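Local coordinates for alpha-1,3-glucanase (Streptomyces thermodiastaticus, PDB 7C7D), which probably hydrolyses alpha-1,3-glucan, acting as a thermostable glycoside hydrolase of family GH87 with a bound calcium ion, at residues K157-Y162 / Q400-N405; V192-Q197 / F370-G375; F502-G507 / H512-V517; A540-V545 / S576-T581. One frame throughout, in Å; residues are numbered along the deposited sequence. Where two conformers were deposited one is given.

How the contacts relate
Contacts 1 and 2 both join the N-terminal beta-sandwich region to the parallel beta-helix. Their centres lie about 15 Å apart. Contact 2 is nested along the chain inside the loop closed by contact 1, and the two touch: the backbone Asn402 N meets Gln374 O at 2.7 Å, a probable hydrogen bond. The calcium ion belongs to the N-terminal side, about 5 Å from the side chain of Val192 and about 14 Å from that of Asn402. Contacts 3 and 4 follow later in the chain, within the beta-helix itself, with centres about 16 Å apart. They meet where Phe504 CE2 packs on Phe542 CZ at 3.4 Å. Contact 1 is about 32 Å from contact 4, centre to centre.

Contact 1: residues K157-Y162 / Q400-N405; sequences KTHHFY and QPNLAN
His159 and Asn402 are brought together by their first torsions. In His159, CG sits between the backbone N and the carbonyl carbon (chi1 55°), and the imidazole swings over toward the 400-405 loop. In Asn402, CG is anti to the carbonyl carbon (chi1 -58°), which lifts the amide up between His159 and the next residue, His160. The amide oxygen does most of the polar work. His160 ND1 donates to Asn402 OD1 at 2.6 Å, a short bond with an N-H...O angle of 153°. The donor lies in the amide plane on a lone pair of OD1, and OD1 in turn lies close to the plane of the imidazole. The ring and the amide are steeply turned against each other. The same oxygen comes edge-on to the other histidine, 3.4 Å from His159 CD2. Asn402 CB adds an apolar touch beside it, 3.6 Å from that CD2.

Both segments are loops. Residues 157-162 belong to the N-terminal beta-sandwich region, and residues 400-405 form the loop between strands 397-399 and 407-410 of the parallel beta-helix, so the contact is part of the buried interface between the two.

Leu403 covers one face of the His159 ring. Its CD2 is 3.8 Å from the ring centroid, a CH-pi contact displaced toward the CE1-NE2 rim. The ring is kept from turning by a bond from His159 ND1 to Lys157 O at 2.7 Å, nearly in the ring plane. Asn402 ND2 is held by Asn373 OD1. Glu86 receives the backbone N-H groups of His160 and Phe161, one on each carboxylate oxygen.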
loop_
_atom_site.group_PDB
_atom_site.type_symbol
_atom_site.label_atom_id
_atom_site.label_comp_id
_atom_site.label_asym_id
_atom_site.label_seq_id
_atom_site.Cartn_x
_atom_site.Cartn_y
_atom_site.Cartn_z
ATOM N N LYS A 157 -2.050 -12.768 -12.871
ATOM C CA LYS A 157 -2.796 -13.980 -12.569
ATOM C C LYS A 157 -3.845 -13.646 -11.519
ATOM O O LYS A 157 -3.829 -12.560 -10.936
ATOM C CB LYS A 157 -1.860 -15.080 -12.045
ATOM C CG LYS A 157 -0.869 -15.582 -13.082
ATOM C CD LYS A 157 -0.033 -16.731 -12.539
ATOM C CE LYS A 157 0.789 -17.378 -13.644
ATOM N NZ LYS A 157 1.925 -16.509 -14.059
ATOM N N THR A 158 -4.772 -14.582 -11.287
ATOM C CA THR A 158 -5.731 -14.415 -10.202
ATOM C C THR A 158 -4.984 -14.049 -8.931
ATOM O O THR A 158 -3.916 -14.599 -8.636
ATOM C CB THR A 158 -6.513 -15.705 -9.956
ATOM O OG1 THR A 158 -7.057 -16.183 -11.188
ATOM C CG2 THR A 158 -7.654 -15.449 -8.974
ATOM N N HIS A 159 -5.532 -13.095 -8.188
ATOM C CA HIS A 159 -4.786 -12.525 -7.077
ATOM C C HIS A 159 -5.768 -12.082 -5.999
ATOM O O HIS A 159 -6.968 -12.358 -6.072
ATOM C CB HIS A 159 -3.850 -11.403 -7.559
ATOM C CG HIS A 159 -4.541 -10.318 -8.327
ATOM N ND1 HIS A 159 -4.798 -10.408 -9.678
ATOM C CD2 HIS A 159 -5.017 -9.112 -7.932
ATOM C CE1 HIS A 159 -5.401 -9.304 -10.083
ATOM N NE2 HIS A 159 -5.544 -8.499 -9.045
ATOM N N HIS A 160 -5.245 -11.402 -4.979
ATOM C CA HIS A 160 -6.080 -10.833 -3.920
ATOM C C HIS A 160 -6.744 -11.939 -3.093
ATOM O O HIS A 160 -7.955 -11.931 -2.873
ATOM C CB HIS A 160 -7.116 -9.871 -4.519
ATOM C CG HIS A 160 -7.508 -8.736 -3.630
ATOM N ND1 HIS A 160 -6.675 -7.670 -3.356
ATOM C CD2 HIS A 160 -8.674 -8.477 -2.994
ATOM C CE1 HIS A 160 -7.308 -6.815 -2.571
ATOM N NE2 HIS A 160 -8.524 -7.279 -2.340
ATOM N N PHE A 161 -5.937 -12.906 -2.645
ATOM C CA PHE A 161 -6.471 -14.072 -1.945
ATOM C C PHE A 161 -6.859 -13.771 -0.507
ATOM O O PHE A 161 -7.693 -14.485 0.065
ATOM C CB PHE A 161 -5.433 -15.191 -1.919
ATOM C CG PHE A 161 -4.863 -15.517 -3.265
ATOM C CD1 PHE A 161 -5.695 -15.750 -4.350
ATOM C CD2 PHE A 161 -3.492 -15.590 -3.449
ATOM C CE1 PHE A 161 -5.162 -16.052 -5.589
ATOM C CE2 PHE A 161 -2.960 -15.878 -4.682
ATOM C CZ PHE A 161 -3.795 -16.115 -5.756
ATOM N N TYR A 162 -6.242 -12.767 0.102
ATOM C CA TYR A 162 -6.426 -12.479 1.513
ATOM C C TYR A 162 -7.428 -11.349 1.697
ATOM O O TYR A 162 -7.901 -10.731 0.741
ATOM C CB TYR A 162 -5.073 -12.146 2.182
ATOM C CG TYR A 162 -4.126 -13.334 2.223
ATOM C CD1 TYR A 162 -3.338 -13.653 1.125
ATOM C CD2 TYR A 162 -4.047 -14.151 3.354
ATOM C CE1 TYR A 162 -2.493 -14.750 1.144
ATOM C CE2 TYR A 162 -3.218 -15.260 3.383
ATOM C CZ TYR A 162 -2.441 -15.550 2.273
ATOM O OH TYR A 162 -1.617 -16.649 2.298
ATOM N N GLN A 400 2.403 -6.091 0.784
ATOM C CA GLN A 400 1.654 -6.995 -0.083
ATOM C C GLN A 400 0.719 -6.322 -1.090
ATOM O O GLN A 400 -0.459 -6.694 -1.188
ATOM C CB GLN A 400 0.931 -8.059 0.753
ATOM C CG GLN A 400 1.845 -9.218 1.140
ATOM C CD GLN A 400 2.274 -10.070 -0.054
ATOM O OE1 GLN A 400 1.818 -9.852 -1.186
ATOM N NE2 GLN A 400 3.141 -11.055 0.191
ATOM N N PRO A 401 1.205 -5.394 -1.916
ATOM C CA PRO A 401 0.439 -5.065 -3.128
ATOM C C PRO A 401 0.439 -6.301 -4.020
ATOM O O PRO A 401 1.470 -6.958 -4.186
ATOM C CB PRO A 401 1.231 -3.905 -3.744
ATOM C CG PRO A 401 2.653 -4.150 -3.295
ATOM C CD PRO A 401 2.552 -4.777 -1.922
ATOM N N ASN A 402 -0.734 -6.646 -4.575
ATOM C CA ASN A 402 -0.869 -7.949 -5.233
ATOM C C ASN A 402 -0.057 -8.025 -6.516
ATOM O O ASN A 402 0.363 -9.116 -6.926
ATOM C CB ASN A 402 -2.308 -8.210 -5.680
ATOM C CG ASN A 402 -3.337 -8.155 -4.567
ATOM O OD1 ASN A 402 -4.494 -7.831 -4.843
ATOM N ND2 ASN A 402 -2.957 -8.488 -3.344
ATOM N N LEU A 403 0.083 -6.896 -7.201
ATOM C CA LEU A 403 0.860 -6.776 -8.420
ATOM C C LEU A 403 1.380 -5.344 -8.453
ATOM O O LEU A 403 0.888 -4.472 -7.734
ATOM C CB LEU A 403 0.017 -7.130 -9.652
ATOM C CG LEU A 403 -1.280 -6.366 -9.885
ATOM C CD1 LEU A 403 -1.046 -5.151 -10.771
ATOM C CD2 LEU A 403 -2.348 -7.280 -10.494
ATOM N N ALA A 404 2.383 -5.111 -9.292
ATOM C CA ALA A 404 2.988 -3.793 -9.425
ATOM C C ALA A 404 3.712 -3.364 -8.147
ATOM O O ALA A 404 4.220 -4.206 -7.398
ATOM C CB ALA A 404 1.987 -2.755 -9.947
ATOM N N ASN A 405 3.806 -2.068 -7.904
ATOM C CA ASN A 405 4.835 -1.550 -7.013
ATOM C C ASN A 405 4.304 -1.226 -5.619
ATOM O O ASN A 405 3.110 -1.019 -5.407
ATOM C CB ASN A 405 5.433 -0.289 -7.637
ATOM C CG ASN A 405 5.892 -0.522 -9.058
ATOM O OD1 ASN A 405 6.927 -1.128 -9.288
ATOM N ND2 ASN A 405 5.107 -0.057 -10.021
#

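Contact 2: residues V192-Q197 / F370-G375; sequences VADFEQ and FLRNQG
Arg372 reaches across to Asp194 and grips its carboxylate end-on, one nitrogen to each oxygen. NH2 meets Asp194 OD1 at 3.0 Å on the syn lone pair, and the bond is almost straight at 175°. NH1 meets Asp194 OD2 at 2.9 Å, also on the syn side but out of the carboxylate plane. The two flat groups are nearly coplanar, 30° apart. The arginine chain is extended up to CD and bends at chi3 (-76°), which turns the guanidinium to present both terminal nitrogens. Val192 CG1 lies over one face of this group, 3.7 Å from NH2. The opposite face is met by the CZ edge of the Phe370 ring. The charged group is thus held flat between two apolar neighbours. A leucine in place of Arg372 would probably leave the buried Asp194 carboxylate without its counter-charge. Further bonds fix both partners: Asp194 OD1 pairs with Ser61 OG, and Arg372 NH1 with Asn164 OD1. The bridge ties the beta-sandwich to the beta-helix. On one side, strand 188-196 runs between strands 59-63 and 109-117. On the other, strand 365-372 lies beside strand 397-399, where Thr399 touches Arg372.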
loop_
_atom_site.group_PDB
_atom_site.type_symbol
_atom_site.label_atom_id
_atom_site.label_comp_id
_atom_site.label_asym_id
_atom_site.label_seq_id
_atom_site.Cartn_x
_atom_site.Cartn_y
_atom_site.Cartn_z
ATOM N N VAL A 192 -1.277 -12.939 9.461
ATOM C CA VAL A 192 -0.670 -12.002 10.401
ATOM C C VAL A 192 -1.817 -11.372 11.177
ATOM O O VAL A 192 -2.924 -11.219 10.655
ATOM C CB VAL A 192 0.202 -10.953 9.654
ATOM C CG1 VAL A 192 -0.577 -10.238 8.546
ATOM C CG2 VAL A 192 0.825 -9.948 10.633
ATOM N N ALA A 193 -1.562 -11.031 12.436
ATOM C CA ALA A 193 -2.545 -10.369 13.281
ATOM C C ALA A 193 -1.962 -9.071 13.821
ATOM O O ALA A 193 -0.791 -9.023 14.213
ATOM C CB ALA A 193 -2.971 -11.272 14.444
ATOM N N ASP A 194 -2.781 -8.022 13.840
ATOM C CA ASP A 194 -2.388 -6.708 14.339
ATOM C C ASP A 194 -3.086 -6.462 15.670
ATOM O O ASP A 194 -4.305 -6.641 15.782
ATOM C CB ASP A 194 -2.790 -5.591 13.368
ATOM C CG ASP A 194 -2.331 -5.832 11.939
ATOM O OD1 ASP A 194 -1.294 -6.486 11.716
ATOM O OD2 ASP A 194 -3.027 -5.339 11.027
ATOM N N PHE A 195 -2.319 -6.036 16.675
ATOM C CA PHE A 195 -2.831 -5.788 18.016
ATOM C C PHE A 195 -2.765 -4.290 18.275
ATOM O O PHE A 195 -1.673 -3.715 18.298
ATOM C CB PHE A 195 -2.001 -6.572 19.030
ATOM C CG PHE A 195 -2.140 -8.057 18.878
ATOM C CD1 PHE A 195 -1.352 -8.760 17.974
ATOM C CD2 PHE A 195 -3.097 -8.745 19.601
ATOM C CE1 PHE A 195 -1.495 -10.128 17.824
ATOM C CE2 PHE A 195 -3.251 -10.113 19.449
ATOM C CZ PHE A 195 -2.449 -10.805 18.560
ATOM N N GLU A 196 -3.931 -3.661 18.433
ATOM C CA GLU A 196 -4.050 -2.208 18.455
ATOM C C GLU A 196 -4.734 -1.741 19.732
ATOM O O GLU A 196 -5.656 -2.393 20.234
ATOM C CB GLU A 196 -4.862 -1.697 17.251
ATOM C CG GLU A 196 -4.889 -0.174 17.132
ATOM C CD GLU A 196 -5.440 0.323 15.809
ATOM O OE1 GLU A 196 -5.641 -0.497 14.885
ATOM O OE2 GLU A 196 -5.667 1.548 15.693
ATOM N N GLN A 197 -4.283 -0.597 20.245
ATOM C CA GLN A 197 -4.971 0.112 21.315
ATOM C C GLN A 197 -5.844 1.183 20.677
ATOM O O GLN A 197 -5.335 2.191 20.174
ATOM C CB GLN A 197 -3.965 0.749 22.270
ATOM C CG GLN A 197 -4.619 1.395 23.473
ATOM C CD GLN A 197 -5.354 0.388 24.336
ATOM O OE1 GLN A 197 -6.398 0.694 24.912
ATOM N NE2 GLN A 197 -4.805 -0.816 24.442
ATOM N N PHE A 370 -0.936 3.201 6.822
ATOM C CA PHE A 370 -0.693 1.771 6.697
ATOM C C PHE A 370 -1.530 1.240 5.545
ATOM O O PHE A 370 -2.749 1.460 5.514
ATOM C CB PHE A 370 -1.074 1.036 7.983
ATOM C CG PHE A 370 -0.865 -0.446 7.904
ATOM C CD1 PHE A 370 0.415 -0.968 7.921
ATOM C CD2 PHE A 370 -1.937 -1.317 7.764
ATOM C CE1 PHE A 370 0.631 -2.325 7.827
ATOM C CE2 PHE A 370 -1.723 -2.685 7.669
ATOM C CZ PHE A 370 -0.443 -3.190 7.704
ATOM N N LEU A 371 -0.880 0.539 4.613
ATOM C CA LEU A 371 -1.528 0.007 3.417
ATOM C C LEU A 371 -1.201 -1.473 3.297
ATOM O O LEU A 371 -0.024 -1.846 3.230
ATOM C CB LEU A 371 -1.056 0.757 2.167
ATOM C CG LEU A 371 -1.457 2.241 2.121
ATOM C CD1 LEU A 371 -0.288 3.172 2.486
ATOM C CD2 LEU A 371 -2.014 2.584 0.750
ATOM N N ARG A 372 -2.243 -2.318 3.280
ATOM C CA ARG A 372 -2.087 -3.753 3.107
ATOM C C ARG A 372 -3.062 -4.236 2.042
ATOM O O ARG A 372 -4.234 -3.851 2.044
ATOM C CB ARG A 372 -2.371 -4.501 4.419
ATOM C CG ARG A 372 -2.366 -6.018 4.294
ATOM C CD ARG A 372 -2.744 -6.705 5.603
ATOM N NE ARG A 372 -1.659 -6.686 6.590
ATOM C CZ ARG A 372 -1.854 -6.570 7.897
ATOM N NH1 ARG A 372 -3.081 -6.437 8.376
ATOM N NH2 ARG A 372 -0.817 -6.564 8.727
ATOM N N ASN A 373 -2.585 -5.101 1.149
ATOM C CA ASN A 373 -3.459 -5.828 0.217
ATOM C C ASN A 373 -4.152 -4.897 -0.785
ATOM O O ASN A 373 -5.370 -4.951 -0.978
ATOM C CB ASN A 373 -4.470 -6.722 0.951
ATOM C CG ASN A 373 -5.166 -7.719 0.031
ATOM O OD1 ASN A 373 -4.621 -8.138 -0.992
ATOM N ND2 ASN A 373 -6.376 -8.118 0.416
ATOM N N GLN A 374 -3.359 -4.039 -1.427
ATOM C CA GLN A 374 -3.810 -3.292 -2.589
ATOM C C GLN A 374 -3.702 -4.184 -3.818
ATOM O O GLN A 374 -2.903 -5.121 -3.851
ATOM C CB GLN A 374 -2.954 -2.034 -2.774
ATOM C CG GLN A 374 -3.363 -0.868 -1.892
ATOM C CD GLN A 374 -3.489 -1.247 -0.426
ATOM O OE1 GLN A 374 -2.484 -1.481 0.259
ATOM N NE2 GLN A 374 -4.723 -1.309 0.072
ATOM N N GLY A 375 -4.520 -3.901 -4.831
ATOM C CA GLY A 375 -4.533 -4.696 -6.044
ATOM C C GLY A 375 -3.655 -4.184 -7.165
ATOM O O GLY A 375 -3.731 -4.690 -8.288
#

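Contact 3: residues F502-G507 / H512-V517; sequences FEFVSG and HAVKNV
Phe504 and Val514 face each other inside the parallel beta-helix, where the chain leaves strand 502-505, loops round and comes back toward the corner at Asn516. The apolar contacts fill the inner side of this turn. Phe504 CD1 lies 4.0 Å from Val514 CG1, and the two side chains cross at about a right angle. One atom further along the ring, Phe504 CE1 is 3.8 Å from Val517 CG1, past the corner. Val514 sets its two branches to different tasks. CG1 is anti to the backbone N (chi1 170°) and takes the phenyl group, while CG2 rests on the strand backbone, 3.6 Å from Val505 O. Strand 474-477 of the preceding coil adds Val476 to the same core, touching both Phe504 and Val514.

The polar contact lies where the chain reverses, between Ser506 and His512 on the two sides of the short connection. Ser506 OG accepts the backbone N-H of His512 and is itself bonded to Ser478 O. The hydroxyl therefore links the two ends of the loop to the coil before it. His512 NE2 is bonded within the loop, to Gln510 OE1. The bond from His512 N to Ser506 OG measures 3.1 Å and is bent, with an N-H...O angle of 139°.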
loop_
_atom_site.group_PDB
_atom_site.type_symbol
_atom_site.label_atom_id
_atom_site.label_comp_id
_atom_site.label_asym_id
_atom_site.label_seq_id
_atom_site.Cartn_x
_atom_site.Cartn_y
_atom_site.Cartn_z
ATOM N N PHE A 502 19.141 -2.816 -6.588
ATOM C CA PHE A 502 18.929 -1.633 -7.416
ATOM C C PHE A 502 18.862 -2.051 -8.877
ATOM O O PHE A 502 19.725 -2.803 -9.346
ATOM C CB PHE A 502 20.079 -0.635 -7.248
ATOM C CG PHE A 502 20.230 -0.094 -5.853
ATOM C CD1 PHE A 502 19.406 0.922 -5.392
ATOM C CD2 PHE A 502 21.214 -0.589 -5.005
ATOM C CE1 PHE A 502 19.547 1.426 -4.114
ATOM C CE2 PHE A 502 21.362 -0.084 -3.719
ATOM C CZ PHE A 502 20.518 0.921 -3.274
ATOM N N GLU A 503 17.859 -1.552 -9.603
ATOM C CA GLU A 503 17.709 -1.839 -11.021
ATOM C C GLU A 503 17.623 -0.537 -11.801
ATOM O O GLU A 503 16.885 0.377 -11.418
ATOM C CB GLU A 503 16.448 -2.668 -11.273
ATOM C CG GLU A 503 16.182 -2.910 -12.750
ATOM C CD GLU A 503 14.841 -3.552 -13.037
ATOM O OE1 GLU A 503 13.986 -3.646 -12.127
ATOM O OE2 GLU A 503 14.642 -3.955 -14.203
ATOM N N PHE A 504 18.387 -0.453 -12.884
ATOM C CA PHE A 504 18.355 0.687 -13.790
ATOM C C PHE A 504 18.020 0.138 -15.165
ATOM O O PHE A 504 18.738 -0.718 -15.688
ATOM C CB PHE A 504 19.698 1.421 -13.749
ATOM C CG PHE A 504 20.100 1.782 -12.355
ATOM C CD1 PHE A 504 19.422 2.769 -11.670
ATOM C CD2 PHE A 504 21.077 1.067 -11.686
ATOM C CE1 PHE A 504 19.746 3.081 -10.363
ATOM C CE2 PHE A 504 21.404 1.368 -10.380
ATOM C CZ PHE A 504 20.744 2.386 -9.719
ATOM N N VAL A 505 16.894 0.572 -15.721
ATOM C CA VAL A 505 16.341 -0.101 -16.886
ATOM C C VAL A 505 15.625 0.930 -17.742
ATOM O O VAL A 505 15.153 1.956 -17.250
ATOM C CB VAL A 505 15.410 -1.258 -16.443
ATOM C CG1 VAL A 505 14.185 -0.729 -15.702
ATOM C CG2 VAL A 505 14.998 -2.134 -17.619
ATOM N N SER A 506 15.551 0.655 -19.038
ATOM C CA SER A 506 14.642 1.357 -19.935
ATOM C C SER A 506 13.634 0.289 -20.346
ATOM O O SER A 506 13.855 -0.474 -21.288
ATOM C CB SER A 506 15.399 1.952 -21.104
ATOM O OG SER A 506 14.594 2.871 -21.820
ATOM N N GLY A 507 12.532 0.224 -19.601
ATOM C CA GLY A 507 11.705 -0.972 -19.543
ATOM C C GLY A 507 10.926 -1.294 -20.804
ATOM O O GLY A 507 10.416 -2.415 -20.917
ATOM N N HIS A 512 16.396 4.500 -23.718
ATOM C CA HIS A 512 16.597 5.835 -23.173
ATOM C C HIS A 512 17.537 5.773 -21.976
ATOM O O HIS A 512 17.517 4.819 -21.189
ATOM C CB HIS A 512 15.267 6.434 -22.722
ATOM C CG HIS A 512 14.228 6.474 -23.796
ATOM N ND1 HIS A 512 14.372 7.224 -24.944
ATOM C CD2 HIS A 512 13.030 5.853 -23.897
ATOM C CE1 HIS A 512 13.306 7.060 -25.708
ATOM N NE2 HIS A 512 12.477 6.235 -25.096
ATOM N N ALA A 513 18.345 6.819 -21.812
ATOM C CA ALA A 513 19.372 6.808 -20.778
ATOM C C ALA A 513 18.779 6.921 -19.375
ATOM O O ALA A 513 17.878 7.726 -19.115
ATOM C CB ALA A 513 20.354 7.957 -20.996
ATOM N N VAL A 514 19.304 6.101 -18.469
ATOM C CA VAL A 514 19.185 6.340 -17.038
ATOM C C VAL A 514 20.458 7.078 -16.647
ATOM O O VAL A 514 21.560 6.534 -16.753
ATOM C CB VAL A 514 19.025 5.033 -16.252
ATOM C CG1 VAL A 514 19.153 5.307 -14.757
ATOM C CG2 VAL A 514 17.684 4.391 -16.563
ATOM N N LYS A 515 20.305 8.329 -16.226
ATOM C CA LYS A 515 21.438 9.196 -15.939
ATOM C C LYS A 515 21.016 10.140 -14.826
ATOM O O LYS A 515 19.847 10.181 -14.437
ATOM C CB LYS A 515 21.845 9.981 -17.189
ATOM C CG LYS A 515 20.672 10.679 -17.866
ATOM C CD LYS A 515 21.129 11.594 -18.992
ATOM C CE LYS A 515 19.940 12.299 -19.633
ATOM N NZ LYS A 515 20.363 13.434 -20.499
ATOM N N ASN A 516 21.984 10.902 -14.309
ATOM C CA ASN A 516 21.737 11.846 -13.217
ATOM C C ASN A 516 21.300 11.135 -11.944
ATOM O O ASN A 516 20.620 11.720 -11.096
ATOM C CB ASN A 516 20.735 12.945 -13.587
ATOM C CG ASN A 516 21.053 13.599 -14.913
ATOM O OD1 ASN A 516 22.189 13.998 -15.160
ATOM N ND2 ASN A 516 20.046 13.722 -15.772
ATOM N N VAL A 517 21.703 9.876 -11.795
ATOM C CA VAL A 517 21.334 9.059 -10.647
ATOM C C VAL A 517 22.526 8.952 -9.712
ATOM O O VAL A 517 23.639 8.626 -10.145
ATOM C CB VAL A 517 20.888 7.656 -11.091
ATOM C CG1 VAL A 517 20.697 6.728 -9.877
ATOM C CG2 VAL A 517 19.622 7.740 -11.916
#

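Contact 4: residues A540-V545 / S576-T581; sequences ATFRNV and SGWDTT
Trp578 NE1 and Ser576 N both donate to one carbonyl oxygen, Val545 O. The indole N-H reaches it at 2.9 Å and the backbone N-H of Ser576 at 3.0 Å. They arrive from opposite faces of the carbonyl plane. The indole donor stands well above that plane, 48° out of it, while the oxygen lies close to the plane of the indole ring. Val545 also packs against the indole, with CG1 3.5 Å from Trp578 NE1. Farther along the same edge, Trp578 CH2 abuts Phe542 CB at 3.8 Å. The indole edge points toward the Phe542 face in an offset edge-to-face pair, with planes 71° apart. The indole is placed by its first torsion, which sets CG between the backbone N and the carbonyl carbon (chi1 58°). An alanine here is likely to open a gap beside Phe542 and Val545 and cost Val545 O one of its two donors. Next door, Asn575 bonds Val545 N through OD1 and Phe542 O through ND2, which holds the strand corner at Asn544 against the incoming loop. This loop follows strand 567-571 near the C-terminal end of the parallel beta-helix. Trp578 also touches strands 530-534 and 553-557, while Phe542 and Val545 lean on strand 517-527.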
loop_
_atom_site.group_PDB
_atom_site.type_symbol
_atom_site.label_atom_id
_atom_site.label_comp_id
_atom_site.label_asym_id
_atom_site.label_seq_id
_atom_site.Cartn_x
_atom_site.Cartn_y
_atom_site.Cartn_z
ATOM N N ALA A 540 25.572 6.259 -13.563
ATOM C CA ALA A 540 25.164 6.497 -12.190
ATOM C C ALA A 540 26.391 6.444 -11.301
ATOM O O ALA A 540 27.382 5.787 -11.627
ATOM C CB ALA A 540 24.145 5.462 -11.713
ATOM N N THR A 541 26.308 7.134 -10.172
ATOM C CA THR A 541 27.369 7.139 -9.179
ATOM C C THR A 541 26.886 6.432 -7.925
ATOM O O THR A 541 25.765 6.671 -7.461
ATOM C CB THR A 541 27.761 8.575 -8.837
ATOM O OG1 THR A 541 28.230 9.220 -10.024
ATOM C CG2 THR A 541 28.860 8.610 -7.774
ATOM N N PHE A 542 27.737 5.566 -7.381
ATOM C CA PHE A 542 27.430 4.805 -6.178
ATOM C C PHE A 542 28.466 5.090 -5.104
ATOM O O PHE A 542 29.668 4.933 -5.342
ATOM C CB PHE A 542 27.423 3.307 -6.474
ATOM C CG PHE A 542 26.410 2.926 -7.512
ATOM C CD1 PHE A 542 26.691 3.094 -8.862
ATOM C CD2 PHE A 542 25.168 2.441 -7.151
ATOM C CE1 PHE A 542 25.764 2.771 -9.830
ATOM C CE2 PHE A 542 24.220 2.111 -8.125
ATOM C CZ PHE A 542 24.530 2.274 -9.459
ATOM N N ARG A 543 28.001 5.497 -3.923
ATOM C CA ARG A 543 28.865 5.729 -2.777
ATOM C C ARG A 543 28.237 5.097 -1.545
ATOM O O ARG A 543 27.014 5.099 -1.387
ATOM C CB ARG A 543 29.018 7.235 -2.466
ATOM C CG ARG A 543 29.729 8.071 -3.505
ATOM C CD ARG A 543 29.953 9.491 -2.986
ATOM N NE ARG A 543 28.700 10.200 -2.742
ATOM C CZ ARG A 543 28.110 10.996 -3.630
ATOM N NH1 ARG A 543 28.667 11.182 -4.818
ATOM N NH2 ARG A 543 26.969 11.604 -3.332
ATOM N N ASN A 544 29.087 4.580 -0.654
ATOM C CA ASN A 544 28.651 4.190 0.683
ATOM C C ASN A 544 27.585 3.099 0.670
ATOM O O ASN A 544 26.718 3.060 1.545
ATOM C CB ASN A 544 28.201 5.417 1.475
ATOM C CG ASN A 544 29.269 6.476 1.494
ATOM O OD1 ASN A 544 30.444 6.157 1.713
ATOM N ND2 ASN A 544 28.898 7.724 1.226
ATOM N N VAL A 545 27.661 2.188 -0.296
ATOM C CA VAL A 545 26.759 1.045 -0.361
ATOM C C VAL A 545 27.480 -0.153 0.242
ATOM O O VAL A 545 28.485 -0.620 -0.303
ATOM C CB VAL A 545 26.312 0.767 -1.800
ATOM C CG1 VAL A 545 25.464 -0.504 -1.862
ATOM C CG2 VAL A 545 25.542 1.966 -2.347
ATOM N N SER A 576 31.353 -1.550 -0.217
ATOM C CA SER A 576 31.988 -2.800 0.175
ATOM C C SER A 576 31.018 -3.957 0.006
ATOM O O SER A 576 29.802 -3.789 0.122
ATOM C CB SER A 576 32.493 -2.761 1.623
ATOM O OG SER A 576 31.418 -2.633 2.538
ATOM N N GLY A 577 31.573 -5.135 -0.269
ATOM C CA GLY A 577 30.801 -6.354 -0.343
ATOM C C GLY A 577 30.182 -6.653 -1.686
ATOM O O GLY A 577 29.534 -7.700 -1.830
ATOM N N TRP A 578 30.358 -5.784 -2.679
ATOM C CA TRP A 578 29.770 -6.019 -3.992
ATOM C C TRP A 578 30.748 -5.654 -5.100
ATOM O O TRP A 578 30.356 -5.158 -6.162
ATOM C CB TRP A 578 28.409 -5.329 -4.148
ATOM C CG TRP A 578 28.402 -3.839 -3.948
ATOM C CD1 TRP A 578 28.549 -3.161 -2.764
ATOM C CD2 TRP A 578 28.215 -2.839 -4.959
ATOM N NE1 TRP A 578 28.483 -1.806 -2.983
ATOM C CE2 TRP A 578 28.276 -1.581 -4.319
ATOM C CE3 TRP A 578 28.013 -2.885 -6.343
ATOM C CZ2 TRP A 578 28.134 -0.382 -5.014
ATOM C CZ3 TRP A 578 27.874 -1.693 -7.032
ATOM C CH2 TRP A 578 27.936 -0.454 -6.365
ATOM N N ASP A 579 32.036 -5.933 -4.882
ATOM C CA ASP A 579 33.102 -5.548 -5.812
ATOM C C ASP A 579 33.333 -6.575 -6.906
ATOM O O ASP A 579 34.468 -6.799 -7.325
ATOM C CB ASP A 579 34.397 -5.256 -5.057
ATOM C CG ASP A 579 35.191 -4.112 -5.675
ATOM O OD1 ASP A 579 34.793 -3.612 -6.752
ATOM O OD2 ASP A 579 36.208 -3.706 -5.075
ATOM N N THR A 580 32.267 -7.207 -7.386
ATOM C CA THR A 580 32.342 -8.179 -8.460
ATOM C C THR A 580 31.309 -7.848 -9.525
ATOM O O THR A 580 30.259 -7.265 -9.239
ATOM C CB THR A 580 32.100 -9.607 -7.952
ATOM O OG1 THR A 580 30.756 -9.718 -7.467
ATOM C CG2 THR A 580 33.097 -9.978 -6.852
ATOM N N THR A 581 31.627 -8.247 -10.751
ATOM C CA THR A 581 30.771 -8.071 -11.909
ATOM C C THR A 581 30.459 -9.439 -12.500
ATOM O O THR A 581 31.352 -10.285 -12.640
ATOM C CB THR A 581 31.468 -7.182 -12.936
ATOM O OG1 THR A 581 31.731 -5.903 -12.345
ATOM C CG2 THR A 581 30.603 -6.997 -14.163
#